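Local coordinates for nicotinate-nucleotide--dimethylbenzimidazole phosphoribosyltransferase (Thermus thermophilus HB8, PDB 1WX1), which probably catalyses transfer of the phosphoribosyl group from nicotinate mononucleotide to 5,6-dimethylbenzimidazole, giving alpha-ribazole 5'-phosphate for cobalamin biosynthesis, at residues A52-H56 with Q68-R72; V58-S64 with I165-T169. One frame throughout, in Å; residues are numbered along the deposited sequence.

Interaction 1. Residues A52-H56 with Q68-R72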
loop_
_atom_site.group_PDB
_atom_site.type_symbol
_atom_site.label_atom_id
_atom_site.label_comp_id
_atom_site.label_asym_id
_atom_site.label_seq_id
_atom_site.Cartn_x
_atom_site.Cartn_y
_atom_site.Cartn_z
ATOM N N ALA A 52 -4.261 6.398 21.221
ATOM C CA ALA A 52 -4.358 7.257 22.398
ATOM C C ALA A 52 -5.507 8.246 22.208
ATOM O O ALA A 52 -5.633 8.863 21.151
ATOM C CB ALA A 52 -3.043 8.002 22.606
ATOM N N ALA A 53 -6.336 8.402 23.236
ATOM C CA ALA A 53 -7.483 9.292 23.146
ATOM C C ALA A 53 -7.574 10.283 24.295
ATOM O O ALA A 53 -7.283 9.953 25.443
ATOM C CB ALA A 53 -8.773 8.468 23.081
ATOM N N ALA A 54 -7.992 11.500 23.969
ATOM C CA ALA A 54 -8.157 12.552 24.957
ATOM C C ALA A 54 -8.922 13.699 24.314
ATOM O O ALA A 54 -8.917 13.852 23.091
ATOM C CB ALA A 54 -6.795 13.041 25.452
ATOM N N ASP A 55 -9.578 14.503 25.141
ATOM C CA ASP A 55 -10.324 15.636 24.632
ATOM C C ASP A 55 -9.527 16.924 24.708
ATOM O O ASP A 55 -8.514 16.996 25.406
ATOM C CB ASP A 55 -11.663 15.750 25.353
ATOM C CG ASP A 55 -12.702 14.824 24.752
ATOM O OD1 ASP A 55 -13.241 13.954 25.471
ATOM O OD2 ASP A 55 -12.964 14.964 23.538
ATOM N N HIS A 56 -9.991 17.931 23.976
ATOM C CA HIS A 56 -9.303 19.214 23.885
ATOM C C HIS A 56 -10.190 20.414 24.210
ATOM O O HIS A 56 -11.283 20.551 23.661
ATOM C CB HIS A 56 -8.752 19.369 22.464
ATOM C CG HIS A 56 -7.805 18.285 22.064
ATOM N ND1 HIS A 56 -6.437 18.459 22.039
ATOM C CD2 HIS A 56 -8.021 16.994 21.705
ATOM C CE1 HIS A 56 -5.853 17.330 21.686
ATOM N NE2 HIS A 56 -6.796 16.424 21.477
ATOM N N GLN A 68 -17.594 17.557 20.995
ATOM C CA GLN A 68 -16.585 16.914 21.822
ATOM C C GLN A 68 -16.915 15.479 22.233
ATOM O O GLN A 68 -16.013 14.641 22.340
ATOM C CB GLN A 68 -16.350 17.762 23.076
ATOM C CG GLN A 68 -15.211 17.275 23.940
ATOM C CD GLN A 68 -14.733 18.340 24.902
ATOM O OE1 GLN A 68 -15.431 18.698 25.848
ATOM N NE2 GLN A 68 -13.537 18.862 24.658
ATOM N N GLU A 69 -18.198 15.205 22.454
ATOM C CA GLU A 69 -18.659 13.890 22.879
ATOM C C GLU A 69 -18.234 12.763 21.948
ATOM O O GLU A 69 -18.180 11.615 22.363
ATOM C CB GLU A 69 -20.198 13.868 22.976
ATOM C CG GLU A 69 -20.899 14.182 21.676
ATOM C CD GLU A 69 -22.393 14.382 21.808
ATOM O OE1 GLU A 69 -23.084 13.487 22.358
ATOM O OE2 GLU A 69 -22.875 15.436 21.352
ATOM N N VAL A 70 -17.946 13.091 20.693
ATOM C CA VAL A 70 -17.544 12.088 19.710
ATOM C C VAL A 70 -16.270 11.327 20.087
ATOM O O VAL A 70 -16.118 10.157 19.740
ATOM C CB VAL A 70 -17.377 12.729 18.311
ATOM C CG1 VAL A 70 -16.799 11.712 17.330
ATOM C CG2 VAL A 70 -18.740 13.214 17.804
ATOM N N THR A 71 -15.364 11.974 20.813
ATOM C CA THR A 71 -14.131 11.298 21.225
ATOM C C THR A 71 -14.475 10.064 22.059
ATOM O O THR A 71 -14.035 8.954 21.761
ATOM C CB THR A 71 -13.228 12.223 22.067
ATOM O OG1 THR A 71 -12.932 13.408 21.321
ATOM C CG2 THR A 71 -11.925 11.519 22.423
ATOM N N ARG A 72 -15.266 10.264 23.107
ATOM C CA ARG A 72 -15.661 9.159 23.966
ATOM C C ARG A 72 -16.481 8.111 23.212
ATOM O O ARG A 72 -16.288 6.906 23.394
ATOM C CB ARG A 72 -16.470 9.676 25.158
ATOM C CG ARG A 72 -16.993 8.567 26.049
ATOM C CD ARG A 72 -17.637 9.095 27.323
ATOM N NE ARG A 72 -18.185 7.988 28.095
ATOM C CZ ARG A 72 -19.307 7.346 27.786
ATOM N NH1 ARG A 72 -20.016 7.709 26.726
ATOM N NH2 ARG A 72 -19.703 6.315 28.518
HETATM O O HOH W 1 -15.503 12.936 24.330
HETATM O O HOH W 2 -12.308 17.325 22.470
#
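Asp-55, Thr-71 and Gln-68 account for most of the 247 Å² buried here, with 73, 61 and 60 Å². Asp-55 follows strand 47-54, and its CA-to-CB bond points toward the start of helix 70-79. One direct hydrogen bond crosses the contact: Thr-71 OG1 donates to Asp-55 OD2 over 2.7 Å, where the CA atoms of these residues come nearest, 6.7 Å apart. Thr-71 CG2 lies 3.9 Å from Ala-54 O and 4.4 Å from Ala-53 CB. Gln-68 CG packs 3.2 Å from Asp-55 OD2.

Two waters add to this bond, one on each carboxylate oxygen. Water 1 donates to Asp-55 OD1 and Gln-68 O, each at 2.7 Å, and accepts from Arg-72 N at 2.9 Å. Water 2 donates to Asp-55 OD2 (2.7 Å) and accepts from His-56 N (2.8 Å) and Gln-68 NE2 (2.9 Å). Gln-68 NE2 and His-56 O, 3.0 Å apart, meet at too poor an angle for a hydrogen bond.

The contact closes the strand-loop-helix unit of strand 47-54 and helix 70-79 at the C-terminal edge of the parallel sheet; the Ala-53 side chain is about 9 Å from that of Glu-304, the predicted proton acceptor. Strand 47-54 lies between strands 94-100 and 157-163. After it, Asp-55 OD1 accepts a hydrogen bond from Val-104 N, and His-56 NE2 is hydrogen-bonded to Glu-229 OE2 on helix 228-242.

Interaction 2. Residues V58-S64 with I165-T169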
loop_
_atom_site.group_PDB
_atom_site.type_symbol
_atom_site.label_atom_id
_atom_site.label_comp_id
_atom_site.label_asym_id
_atom_site.label_seq_id
_atom_site.Cartn_x
_atom_site.Cartn_y
_atom_site.Cartn_z
ATOM N N VAL A 58 -9.686 23.324 23.319
ATOM C CA VAL A 58 -9.697 24.222 22.167
ATOM C C VAL A 58 -10.943 24.071 21.287
ATOM O O VAL A 58 -11.181 24.888 20.398
ATOM C CB VAL A 58 -8.402 24.057 21.311
ATOM C CG1 VAL A 58 -8.468 22.796 20.475
ATOM C CG2 VAL A 58 -8.185 25.297 20.439
ATOM N N VAL A 59 -11.751 23.042 21.537
ATOM C CA VAL A 59 -12.967 22.868 20.750
ATOM C C VAL A 59 -13.875 24.074 20.965
ATOM O O VAL A 59 -14.762 24.343 20.161
ATOM C CB VAL A 59 -13.757 21.598 21.147
ATOM C CG1 VAL A 59 -12.954 20.350 20.792
ATOM C CG2 VAL A 59 -14.087 21.633 22.634
ATOM N N ALA A 60 -13.646 24.798 22.056
ATOM C CA ALA A 60 -14.454 25.971 22.365
ATOM C C ALA A 60 -14.212 27.097 21.358
ATOM O O ALA A 60 -14.983 28.057 21.295
ATOM C CB ALA A 60 -14.154 26.453 23.781
ATOM N N GLU A 61 -13.142 26.975 20.575
ATOM C CA GLU A 61 -12.802 27.978 19.569
ATOM C C GLU A 61 -13.482 27.699 18.226
ATOM O O GLU A 61 -13.217 28.384 17.233
ATOM C CB GLU A 61 -11.286 28.028 19.357
ATOM C CG GLU A 61 -10.475 28.440 20.581
ATOM C CD GLU A 61 -10.845 29.821 21.096
ATOM O OE1 GLU A 61 -11.030 30.732 20.266
ATOM O OE2 GLU A 61 -10.937 30.001 22.327
ATOM N N GLY A 62 -14.342 26.687 18.196
ATOM C CA GLY A 62 -15.050 26.347 16.974
ATOM C C GLY A 62 -14.127 25.867 15.868
ATOM O O GLY A 62 -14.246 26.296 14.718
ATOM N N VAL A 63 -13.212 24.967 16.211
ATOM C CA VAL A 63 -12.257 24.448 15.240
ATOM C C VAL A 63 -12.648 23.087 14.674
ATOM O O VAL A 63 -11.916 22.517 13.866
ATOM C CB VAL A 63 -10.848 24.340 15.859
ATOM C CG1 VAL A 63 -10.388 25.711 16.324
ATOM C CG2 VAL A 63 -10.859 23.356 17.029
ATOM N N SER A 64 -13.799 22.571 15.095
ATOM C CA SER A 64 -14.279 21.280 14.620
ATOM C C SER A 64 -15.792 21.262 14.426
ATOM O O SER A 64 -16.536 21.859 15.206
ATOM C CB SER A 64 -13.890 20.179 15.609
ATOM O OG SER A 64 -14.397 18.925 15.189
ATOM N N ILE A 165 -11.352 14.941 19.318
ATOM C CA ILE A 165 -11.967 16.031 18.570
ATOM C C ILE A 165 -11.182 17.307 18.850
ATOM O O ILE A 165 -10.941 17.655 20.003
ATOM C CB ILE A 165 -13.448 16.224 18.981
ATOM C CG1 ILE A 165 -14.258 14.974 18.616
ATOM C CG2 ILE A 165 -14.028 17.452 18.292
ATOM C CD1 ILE A 165 -14.170 14.586 17.151
ATOM N N GLY A 166 -10.769 17.982 17.781
ATOM C CA GLY A 166 -10.001 19.205 17.916
ATOM C C GLY A 166 -8.503 18.978 18.019
ATOM O O GLY A 166 -7.743 19.935 18.170
ATOM N N ASN A 167 -8.050 17.733 17.908
ATOM C CA ASN A 167 -6.620 17.504 18.053
ATOM C C ASN A 167 -5.738 17.945 16.880
ATOM O O ASN A 167 -4.519 18.004 17.019
ATOM C CB ASN A 167 -6.344 16.042 18.446
ATOM C CG ASN A 167 -6.468 15.074 17.294
ATOM O OD1 ASN A 167 -6.843 15.435 16.183
ATOM N ND2 ASN A 167 -6.142 13.814 17.563
ATOM N N THR A 168 -6.330 18.282 15.737
ATOM C CA THR A 168 -5.506 18.739 14.623
ATOM C C THR A 168 -5.023 20.160 14.929
ATOM O O THR A 168 -4.002 20.604 14.416
ATOM C CB THR A 168 -6.271 18.713 13.277
ATOM O OG1 THR A 168 -7.335 19.666 13.305
ATOM C CG2 THR A 168 -6.845 17.328 13.025
ATOM N N THR A 169 -5.754 20.873 15.782
ATOM C CA THR A 169 -5.343 22.216 16.152
ATOM C C THR A 169 -4.194 22.091 17.147
ATOM O O THR A 169 -3.185 22.787 17.030
ATOM C CB THR A 169 -6.509 23.019 16.774
ATOM O OG1 THR A 169 -7.526 23.207 15.787
ATOM C CG2 THR A 169 -6.031 24.388 17.243
HETATM O O HOH W 3 -9.052 21.173 15.063
#
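This is a loop-to-helix packing contact without direct hydrogen bonds, at the C-terminal edge of the parallel sheet of an alpha/beta fold, where the loops after neighbouring strands 47-54 and 157-163 meet. The loop leading to helix 70-79 lies against the N-terminus of helix 167-179, whose N-cap is Gly-166. The closest CA atoms, those of Val-59 and Gly-166, are 5.5 Å apart, and the two segments bury 281 Å².

The absence of a side chain on Gly-166 lets the backbones come this close: an ideal CB would lie 3.0 Å from Val-59 CG1, a clash, and at its backbone angles (phi 88°, psi 3°) would also press against the preceding carbonyl oxygen. Val-58, Val-59 and Val-63 pack against the N-cap residue: Val-59 CG1 and Val-63 CG2 each lie 4.3 Å from Gly-166 CA, and Val-58 CG1 is 3.7 Å from Gly-166 O. Val-59 CG1 is also 3.5 Å from Ile-165 O and 4.0 Å from Ile-165 CG2, an apolar contact, while Ser-64 OG approaches Ile-165 CG2 at 3.5 Å.

In the first turn of the helix, Thr-169 has the largest buried area of the contact, 52 Å². Its OG1 is 3.5 Å from Val-63 CB and its CG2 4.0 Å from Val-58 CG2, and helix 195-210 touches it through Lys-201 and Ala-204. Gly-62 O is hydrogen-bonded to Arg-200 of that helix.

The polar link is made by water 3, which hydrogen-bonds Thr-169 OG1 at 2.6 Å and Thr-168 OG1 at 2.9 Å and donates a weak bond to Val-63 O at 3.4 Å.

Overall arrangement
The centres of interactions 1 and 2 are 11 Å apart, on the same side of the chain's centre. Their segments alternate along the sequence: 52-56, 58-64, 68-72, then 165-169. The loop between strand 47-54 and helix 70-79 therefore serves both, and segment 165-169 follows the adjacent parallel strand 157-163. They also touch directly: Thr-71 OG1 lies 3.0 Å from Ile-165 N, a probable hydrogen bond, and His-56 CD2 packs 3.4 Å from Ile-165 O. The side chains of Ala-53 and Ile-165 are each about 9 Å from that of Glu-304, the predicted proton acceptor, placing this joined region near the probable active site.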